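Local coordinates for protein endolytic peptidoglycan transglycosylase RlpA (Pseudomonas aeruginosa, PDB 6I05) that cleaves peptidoglycan as a lytic transglycosylase with a strong preference for naked glycan strands lacking stem peptides, the crystallised part being its SPOR domain, at residues Gly3-Val8 with Leu49-Ser54; Ala30-Ser35 with His45-Gly50. All coordinates share one frame; numbering follows the deposited sequence.

Contact 1: Gly3-Val8 with Leu49-Ser54; sequences GLYLQV and LGPIGS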
loop_
_atom_site.group_PDB
_atom_site.type_symbol
_atom_site.label_atom_id
_atom_site.label_comp_id
_atom_site.label_asym_id
_atom_site.label_seq_id
_atom_site.Cartn_x
_atom_site.Cartn_y
_atom_site.Cartn_z
ATOM N N GLY A 3 -1.361 12.810 -8.648
ATOM C CA GLY A 3 -1.471 12.287 -7.298
ATOM C C GLY A 3 -0.297 11.437 -6.843
ATOM O O GLY A 3 0.487 10.935 -7.649
ATOM N N LEU A 4 -0.183 11.266 -5.532
ATOM C CA LEU A 4 0.934 10.572 -4.908
ATOM C C LEU A 4 0.489 9.189 -4.443
ATOM O O LEU A 4 -0.666 8.992 -4.056
ATOM C CB LEU A 4 1.432 11.396 -3.722
ATOM C CG LEU A 4 1.930 12.782 -4.133
ATOM C CD1 LEU A 4 2.177 13.638 -2.903
ATOM C CD2 LEU A 4 3.197 12.673 -4.969
ATOM N N TYR A 5 1.416 8.228 -4.454
ATOM C CA TYR A 5 1.080 6.852 -4.115
ATOM C C TYR A 5 2.073 6.295 -3.111
ATOM O O TYR A 5 3.264 6.613 -3.152
ATOM C CB TYR A 5 1.089 5.958 -5.353
ATOM C CG TYR A 5 -0.008 6.278 -6.333
ATOM C CD1 TYR A 5 0.148 7.276 -7.278
ATOM C CD2 TYR A 5 -1.201 5.572 -6.318
ATOM C CE1 TYR A 5 -0.858 7.568 -8.187
ATOM C CE2 TYR A 5 -2.215 5.854 -7.214
ATOM C CZ TYR A 5 -2.040 6.851 -8.147
ATOM O OH TYR A 5 -3.047 7.117 -9.041
ATOM N N LEU A 6 1.570 5.442 -2.221
ATOM C CA LEU A 6 2.391 4.703 -1.271
ATOM C C LEU A 6 2.280 3.217 -1.570
ATOM O O LEU A 6 1.241 2.739 -2.035
ATOM C CB LEU A 6 1.918 4.928 0.171
ATOM C CG LEU A 6 2.153 6.313 0.765
ATOM C CD1 LEU A 6 1.377 6.470 2.062
ATOM C CD2 LEU A 6 3.644 6.534 0.989
ATOM N N GLN A 7 3.363 2.491 -1.303
ATOM C CA GLN A 7 3.346 1.033 -1.277
ATOM C C GLN A 7 3.604 0.593 0.156
ATOM O O GLN A 7 4.500 1.121 0.824
ATOM C CB GLN A 7 4.395 0.435 -2.212
ATOM C CG GLN A 7 4.436 -1.087 -2.186
ATOM C CD GLN A 7 5.159 -1.654 -3.385
ATOM O OE1 GLN A 7 4.857 -1.303 -4.526
ATOM N NE2 GLN A 7 6.130 -2.526 -3.136
ATOM N N VAL A 8 2.806 -0.360 0.632
ATOM C CA VAL A 8 2.872 -0.789 2.019
ATOM C C VAL A 8 3.435 -2.201 2.173
ATOM O O VAL A 8 3.989 -2.525 3.231
ATOM C CB VAL A 8 1.497 -0.654 2.709
ATOM C CG1 VAL A 8 1.592 -0.933 4.204
ATOM C CG2 VAL A 8 0.923 0.741 2.463
ATOM N N LEU A 49 -1.607 2.471 -2.206
ATOM C CA LEU A 49 -2.746 3.347 -1.984
ATOM C C LEU A 49 -2.500 4.703 -2.622
ATOM O O LEU A 49 -1.358 5.140 -2.785
ATOM C CB LEU A 49 -3.173 3.427 -0.522
ATOM C CG LEU A 49 -2.097 4.031 0.343
ATOM C CD1 LEU A 49 -2.447 5.459 0.652
ATOM C CD2 LEU A 49 -1.969 3.247 1.626
ATOM N N GLY A 50 -3.592 5.342 -3.015
ATOM C CA GLY A 50 -3.535 6.604 -3.699
ATOM C C GLY A 50 -4.558 6.632 -4.811
ATOM O O GLY A 50 -5.247 5.640 -5.058
ATOM N N PRO A 51 -4.666 7.766 -5.528
ATOM C CA PRO A 51 -3.767 8.923 -5.428
ATOM C C PRO A 51 -4.065 9.828 -4.238
ATOM O O PRO A 51 -5.223 10.192 -3.980
ATOM C CB PRO A 51 -4.036 9.683 -6.731
ATOM C CG PRO A 51 -5.443 9.317 -7.100
ATOM C CD PRO A 51 -5.625 7.901 -6.642
ATOM N N ILE A 52 -3.016 10.220 -3.533
ATOM C CA ILE A 52 -3.132 11.122 -2.397
ATOM C C ILE A 52 -2.871 12.546 -2.878
ATOM O O ILE A 52 -1.962 12.791 -3.684
ATOM C CB ILE A 52 -2.164 10.684 -1.284
ATOM C CG1 ILE A 52 -2.545 9.283 -0.790
ATOM C CG2 ILE A 52 -2.164 11.685 -0.152
ATOM C CD1 ILE A 52 -1.571 8.691 0.196
ATOM N N GLY A 53 -3.675 13.492 -2.393
ATOM C CA GLY A 53 -3.686 14.817 -2.976
ATOM C C GLY A 53 -2.618 15.781 -2.506
ATOM O O GLY A 53 -2.527 16.867 -3.084
ATOM N N SER A 54 -1.831 15.453 -1.482
ATOM C CA SER A 54 -0.818 16.395 -1.020
ATOM C C SER A 54 0.284 15.622 -0.314
ATOM O O SER A 54 0.053 14.542 0.242
ATOM C CB SER A 54 -1.354 17.440 -0.023
ATOM O OG SER A 54 -1.828 16.837 1.170
#
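Tyr5 holds CG anti to its carbonyl carbon (chi1 -67°), beside its backbone N, and its ring lies beside Pro51, while Leu49 holds CG between its backbone N and carbonyl carbon (chi1 64°), alongside Leu6. These groups sit on opposite faces of two central antiparallel strands of the SPOR-domain sheet, at a beta bulge. Leu4 pairs with Ile52 and Leu6 with Leu49, both as hydrogen-bonded pairs, so one residue between Leu4 and Leu6 stands against two, Gly50 and Pro51. In the first pair Ile52 N reaches Leu4 O at 2.7 Å; in the second Leu6 N donates to Leu49 O at 3.0 Å. The bulge also contains a cis peptide bond before Pro51, and Gly50 has a positive phi of 139°. Lacking a side chain, Gly50 lets the Tyr5 ring come down on the backbone, where CE2 lies 3.4 Å from Gly50 C. Pro51 CA then sits over one ring face, offset toward the rim, in a CH-pi contact 4.0 Å from the Tyr5 centroid. The phenol end lies beside the proline ring, Tyr5 OH 3.6 Å from Pro51 CB, both side chains pointing the same way.

The face bearing Leu4, Leu6, Leu49 and Ile52 is packed by helix 55-67, whose Val58 touches Leu4, Leu6 and Ile52. Ser54 N-caps that helix, its OG bonded to Glu57 N. Inside this layer Leu6 CD1 meets Ile52 CD1 at 4.1 Å. Farther along the strand, Val8 brings CG2 to within 3.9 Å of Leu49 CD2.

Contact 2: Ala30-Ser35 with His45-Gly50; sequences APVFIS and HRVRLG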
loop_
_atom_site.group_PDB
_atom_site.type_symbol
_atom_site.label_atom_id
_atom_site.label_comp_id
_atom_site.label_asym_id
_atom_site.label_seq_id
_atom_site.Cartn_x
_atom_site.Cartn_y
_atom_site.Cartn_z
ATOM N N ALA A 30 -7.953 6.875 1.576
ATOM C CA ALA A 30 -7.452 6.825 0.211
ATOM C C ALA A 30 -7.744 5.454 -0.402
ATOM O O ALA A 30 -7.806 4.446 0.314
ATOM C CB ALA A 30 -5.948 7.071 0.190
ATOM N N PRO A 31 -7.919 5.383 -1.725
ATOM C CA PRO A 31 -8.128 4.080 -2.367
ATOM C C PRO A 31 -6.942 3.170 -2.108
ATOM O O PRO A 31 -5.792 3.596 -2.165
ATOM C CB PRO A 31 -8.234 4.430 -3.859
ATOM C CG PRO A 31 -8.625 5.864 -3.890
ATOM C CD PRO A 31 -7.944 6.484 -2.706
ATOM N N VAL A 32 -7.232 1.908 -1.823
ATOM C CA VAL A 32 -6.218 0.882 -1.609
ATOM C C VAL A 32 -6.396 -0.156 -2.704
ATOM O O VAL A 32 -7.525 -0.559 -3.003
ATOM C CB VAL A 32 -6.364 0.228 -0.218
ATOM C CG1 VAL A 32 -5.212 -0.719 0.054
ATOM C CG2 VAL A 32 -6.462 1.284 0.882
ATOM N N PHE A 33 -5.295 -0.584 -3.317
ATOM C CA PHE A 33 -5.401 -1.491 -4.446
ATOM C C PHE A 33 -4.173 -2.380 -4.490
ATOM O O PHE A 33 -3.142 -2.084 -3.883
ATOM C CB PHE A 33 -5.592 -0.730 -5.768
ATOM C CG PHE A 33 -4.481 0.230 -6.093
ATOM C CD1 PHE A 33 -4.477 1.523 -5.592
ATOM C CD2 PHE A 33 -3.441 -0.164 -6.930
ATOM C CE1 PHE A 33 -3.451 2.402 -5.921
ATOM C CE2 PHE A 33 -2.422 0.708 -7.255
ATOM C CZ PHE A 33 -2.426 1.993 -6.750
ATOM N N ILE A 34 -4.289 -3.468 -5.234
ATOM C CA ILE A 34 -3.188 -4.393 -5.453
ATOM C C ILE A 34 -2.757 -4.274 -6.902
ATOM O O ILE A 34 -3.596 -4.306 -7.809
ATOM C CB ILE A 34 -3.590 -5.836 -5.107
ATOM C CG1 ILE A 34 -3.901 -5.929 -3.610
ATOM C CG2 ILE A 34 -2.472 -6.813 -5.488
ATOM C CD1 ILE A 34 -4.649 -7.181 -3.212
ATOM N N SER A 35 -1.461 -4.104 -7.121
ATOM C CA SER A 35 -0.879 -4.103 -8.458
ATOM C C SER A 35 0.032 -5.321 -8.534
ATOM O O SER A 35 1.065 -5.376 -7.862
ATOM C CB SER A 35 -0.103 -2.813 -8.712
ATOM O OG SER A 35 0.663 -2.912 -9.894
ATOM N N HIS A 45 2.600 -9.371 -5.677
ATOM C CA HIS A 45 1.365 -8.631 -5.423
ATOM C C HIS A 45 1.697 -7.437 -4.535
ATOM O O HIS A 45 1.922 -7.598 -3.332
ATOM C CB HIS A 45 0.343 -9.530 -4.728
ATOM C CG HIS A 45 0.013 -10.765 -5.497
ATOM N ND1 HIS A 45 -0.800 -10.748 -6.610
ATOM C CD2 HIS A 45 0.380 -12.054 -5.316
ATOM C CE1 HIS A 45 -0.918 -11.974 -7.083
ATOM N NE2 HIS A 45 -0.206 -12.784 -6.321
ATOM N N ARG A 46 1.717 -6.244 -5.117
ATOM C CA ARG A 46 2.099 -5.028 -4.405
ATOM C C ARG A 46 0.857 -4.321 -3.898
ATOM O O ARG A 46 -0.076 -4.076 -4.664
ATOM C CB ARG A 46 2.888 -4.104 -5.332
ATOM C CG ARG A 46 4.058 -4.865 -5.953
ATOM C CD ARG A 46 4.750 -4.182 -7.089
ATOM N NE ARG A 46 3.848 -3.764 -8.153
ATOM C CZ ARG A 46 4.257 -3.029 -9.173
ATOM N NH1 ARG A 46 5.540 -2.694 -9.252
ATOM N NH2 ARG A 46 3.401 -2.613 -10.087
ATOM N N VAL A 47 0.843 -3.994 -2.613
ATOM C CA VAL A 47 -0.303 -3.338 -1.996
ATOM C C VAL A 47 -0.006 -1.850 -1.920
ATOM O O VAL A 47 0.970 -1.436 -1.280
ATOM C CB VAL A 47 -0.609 -3.923 -0.610
ATOM C CG1 VAL A 47 -1.823 -3.233 -0.005
ATOM C CG2 VAL A 47 -0.839 -5.428 -0.707
ATOM N N ARG A 48 -0.832 -1.048 -2.585
ATOM C CA ARG A 48 -0.583 0.369 -2.773
ATOM C C ARG A 48 -1.814 1.174 -2.397
ATOM O O ARG A 48 -2.925 0.648 -2.278
ATOM C CB ARG A 48 -0.200 0.658 -4.226
ATOM C CG ARG A 48 1.131 0.050 -4.584
ATOM C CD ARG A 48 1.519 0.283 -6.016
ATOM N NE ARG A 48 2.917 -0.097 -6.183
ATOM C CZ ARG A 48 3.651 0.173 -7.251
ATOM N NH1 ARG A 48 3.120 0.798 -8.292
ATOM N NH2 ARG A 48 4.926 -0.188 -7.266
ATOM N N LEU A 49 -1.607 2.471 -2.206
ATOM C CA LEU A 49 -2.746 3.347 -1.984
ATOM C C LEU A 49 -2.500 4.703 -2.622
ATOM O O LEU A 49 -1.358 5.140 -2.785
ATOM C CB LEU A 49 -3.173 3.427 -0.522
ATOM C CG LEU A 49 -2.097 4.031 0.343
ATOM C CD1 LEU A 49 -2.447 5.459 0.652
ATOM C CD2 LEU A 49 -1.969 3.247 1.626
ATOM N N GLY A 50 -3.592 5.342 -3.015
ATOM C CA GLY A 50 -3.535 6.604 -3.699
ATOM C C GLY A 50 -4.558 6.632 -4.811
ATOM O O GLY A 50 -5.247 5.640 -5.058
#
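Arg46 grips Ser35 side-on with two nitrogens: NH2 donates to Ser35 OG at 2.8 Å and NE to Ser35 O at 3.2 Å. This clasp lies on the beta hairpin of strands 32-39 and 42-52 in the SPOR-domain sheet, across a hydrogen-bonded pair. Ser35 O also accepts from Arg46 N, and the two donors approach from opposite faces of the carbonyl plane, so a single oxygen ties down both the backbone and the side chain of Arg46. A bend at chi3 (-53°) brings NE back to that oxygen, above the carbonyl plane, and both acceptors lie close to the guanidinium plane. Arg48 NH2 stands 3.2 Å above one face of this Arg46 group, offset toward its rim, which brings two probably positive charges close together; Gln7 OE1, which accepts from Arg48 NE, may ease the repulsion.

Between the strands, Phe33 and Arg48 exchange two backbone bonds, with Arg48 N 2.8 Å from Phe33 O. Gly50 N to Pro31 O adds another at the far end. Phe33 carries its CG between its backbone N and carbonyl carbon (chi1 59°), and the ring crosses the Arg48 side chain obliquely. Arg48 CB sits over one face, offset toward the rim, 3.6 Å from Phe33 CZ. Gly50 O approaches the edge of the same ring near its plane, and Tyr5 of strand 4-11 also touches Phe33.

On the other face Val32, Ile34, Val47 and Leu49 form an apolar layer, with helix 14-25 against Val32, Ile34 and Val47. Here Ile34 CG1 approaches Val47 CG2 at 4.2 Å. Beyond the strand proper, Ala30 CB rests 3.9 Å from Leu49 CD1.

Overall arrangement
Contacts 1 and 2 lie on the two sides of strand 42-52, their centres about 9 Å apart, in one antiparallel sheet ordered 32-39, 42-52, 4-11, 74-76. Both include Leu49 and Gly50. Along the chain 3-8 comes first, then 30-35, then the shared strand: contact 1 joins it to the first strand across a long separation, whereas contact 2 closes a hairpin. A probable hydrogen bond from Val8 N to Val47 O links them directly. Helices 14-25 and 55-67 pack on the same sheet face, and the two contacts join three neighbouring strands of this helix-backed sheet. The other face carries Tyr5, Phe33, Arg46 and Arg48 and, as in other SPOR domains, probably serves denuded-glycan binding.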